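Local coordinates for X-ray repair cross complementing protein 1 variant (Homo sapiens, PDB 6WH1) that probably acts as a scaffold that assembles repair complexes at DNA single-strand breaks, this fragment being its C-terminal BRCT domain, at residues A[51-54]-A[55-59]. Numbering follows the deposited sequence.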
loop_
_atom_site.group_PDB
_atom_site.type_symbol
_atom_site.label_atom_id
_atom_site.label_comp_id
_atom_site.label_asym_id
_atom_site.label_seq_id
_atom_site.Cartn_x
_atom_site.Cartn_y
_atom_site.Cartn_z
ATOM N N GLN A 51 0.597 -12.709 -13.458
ATOM C CA GLN A 51 1.177 -13.330 -14.632
ATOM C C GLN A 51 1.678 -14.729 -14.303
ATOM O O GLN A 51 1.708 -15.162 -13.147
ATOM C CB GLN A 51 2.313 -12.472 -15.183
ATOM C CG GLN A 51 1.892 -11.054 -15.498
ATOM C CD GLN A 51 3.035 -10.217 -16.026
ATOM O OE1 GLN A 51 4.202 -10.503 -15.761
ATOM N NE2 GLN A 51 2.705 -9.169 -16.771
ATOM N N GLU A 52 2.087 -15.433 -15.344
ATOM C CA GLU A 52 2.488 -16.819 -15.211
ATOM C C GLU A 52 3.984 -16.929 -14.935
ATOM O O GLU A 52 4.751 -15.984 -15.128
ATOM C CB GLU A 52 2.110 -17.595 -16.469
ATOM C CG GLU A 52 0.614 -17.689 -16.724
ATOM C CD GLU A 52 -0.142 -18.357 -15.582
ATOM O OE1 GLU A 52 -1.277 -17.923 -15.299
ATOM O OE2 GLU A 52 0.389 -19.309 -14.967
ATOM N N TRP A 53 4.384 -18.107 -14.459
ATOM C CA TRP A 53 5.789 -18.380 -14.181
ATOM C C TRP A 53 6.633 -18.206 -15.439
ATOM O O TRP A 53 6.278 -18.701 -16.512
ATOM C CB TRP A 53 5.935 -19.804 -13.636
ATOM C CG TRP A 53 7.295 -20.132 -13.103
ATOM C CD1 TRP A 53 8.417 -20.419 -13.829
ATOM C CD2 TRP A 53 7.674 -20.224 -11.725
ATOM N NE1 TRP A 53 9.472 -20.675 -12.986
ATOM C CE2 TRP A 53 9.041 -20.563 -11.691
ATOM C CE3 TRP A 53 6.990 -20.048 -10.518
ATOM C CZ2 TRP A 53 9.736 -20.728 -10.497
ATOM C CZ3 TRP A 53 7.680 -20.212 -9.336
ATOM C CH2 TRP A 53 9.040 -20.549 -9.333
ATOM N N ASP A 54 7.748 -17.498 -15.304
ATOM C CA ASP A 54 8.734 -17.341 -16.362
ATOM C C ASP A 54 10.115 -17.524 -15.755
ATOM O O ASP A 54 10.269 -17.470 -14.528
ATOM C CB ASP A 54 8.598 -15.976 -17.062
ATOM C CG ASP A 54 9.113 -14.820 -16.223
ATOM O OD1 ASP A 54 10.344 -14.636 -16.152
ATOM O OD2 ASP A 54 8.283 -14.079 -15.656
ATOM N N PRO A 55 11.155 -17.774 -16.589
ATOM C CA PRO A 55 12.482 -18.120 -16.048
ATOM C C PRO A 55 13.074 -17.129 -15.052
ATOM O O PRO A 55 13.953 -17.496 -14.260
ATOM C CB PRO A 55 13.349 -18.208 -17.309
ATOM C CG PRO A 55 12.407 -18.663 -18.356
ATOM C CD PRO A 55 11.098 -17.986 -18.049
ATOM N N SER A 56 12.620 -15.874 -15.079
ATOM C CA SER A 56 13.120 -14.915 -14.099
ATOM C C SER A 56 12.695 -15.293 -12.684
ATOM O O SER A 56 13.399 -14.967 -11.722
ATOM C CB SER A 56 12.652 -13.501 -14.448
ATOM O OG SER A 56 11.253 -13.360 -14.277
ATOM N N PHE A 57 11.567 -15.994 -12.540
ATOM C CA PHE A 57 11.184 -16.532 -11.237
ATOM C C PHE A 57 12.260 -17.477 -10.710
ATOM O O PHE A 57 12.703 -17.366 -9.561
ATOM C CB PHE A 57 9.841 -17.269 -11.333
ATOM C CG PHE A 57 8.634 -16.371 -11.507
ATOM C CD1 PHE A 57 8.686 -15.227 -12.289
ATOM C CD2 PHE A 57 7.430 -16.703 -10.910
ATOM C CE1 PHE A 57 7.568 -14.427 -12.447
ATOM C CE2 PHE A 57 6.312 -15.907 -11.067
ATOM C CZ PHE A 57 6.380 -14.768 -11.835
ATOM N N GLU A 58 12.696 -18.417 -11.551
ATOM C CA GLU A 58 13.730 -19.362 -11.147
ATOM C C GLU A 58 15.048 -18.650 -10.866
ATOM O O GLU A 58 15.778 -19.017 -9.932
ATOM C CB GLU A 58 13.900 -20.426 -12.233
ATOM C CG GLU A 58 14.883 -21.521 -11.884
ATOM C CD GLU A 58 14.878 -22.656 -12.888
ATOM O OE1 GLU A 58 13.954 -22.709 -13.726
ATOM O OE2 GLU A 58 15.800 -23.495 -12.829
ATOM N N GLU A 59 15.365 -17.627 -11.666
ATOM C CA GLU A 59 16.589 -16.865 -11.432
ATOM C C GLU A 59 16.547 -16.156 -10.081
ATOM O O GLU A 59 17.555 -16.106 -9.366
ATOM C CB GLU A 59 16.811 -15.859 -12.559
ATOM C CG GLU A 59 17.410 -16.463 -13.817
ATOM C CD GLU A 59 18.561 -17.410 -13.523
ATOM O OE1 GLU A 59 18.456 -18.604 -13.884
ATOM O OE2 GLU A 59 19.568 -16.962 -12.934
#
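Asp-54 caps the N-terminal end of helix 55-63 through the backbone N of Ser-56. The Asp-54 carboxylate turns back on the first turn because CG sits between the backbone N and the carbonyl carbon (chi1 74°), and OD1 then accepts from Ser-56 N at 2.8 Å, the donor lying 37° out of the carboxylate plane. Ser-56 OG also closes on Asp-54 OD1, but at an implausibly short 2.4 Å, so a grip by two donors is doubtful. On the main chain, Phe-57 N donates to Asp-54 O at 2.8 Å, and Glu-59 N to Pro-55 O at 3.0 Å sets the i to i+4 pattern.

The apolar half of the contact pairs Trp-53 with Phe-57. With CG anti to its own nitrogen (chi1 -171°), the indole reaches over the start of the helix, and Phe-57 CB lies over the face of its six-membered ring, shifted to the CE2 side and 3.5 Å from the centroid, a CH-pi contact. A second one runs the other way, Trp-53 CA standing 4.1 Å from the centroid of the Phe-57 ring, over its face. Indole and phenyl meet obliquely, Trp-53 CE3 being 3.4 Å from Phe-57 CD2. Phe-69, from strand 68-70, stacks on Phe-57 and meets Trp-53 edge-to-face. Replacing Trp-53 by an alanine is likely to uncover Phe-57 CB and take away the edge-to-face partner of Phe-69.

Polar capping and aromatic cover thus act side by side: the carboxylate, probably stabilised by the positive end of the helix dipole, satisfies an early amide, while the rings tie the helix start to the parallel sheet of the BRCT fold.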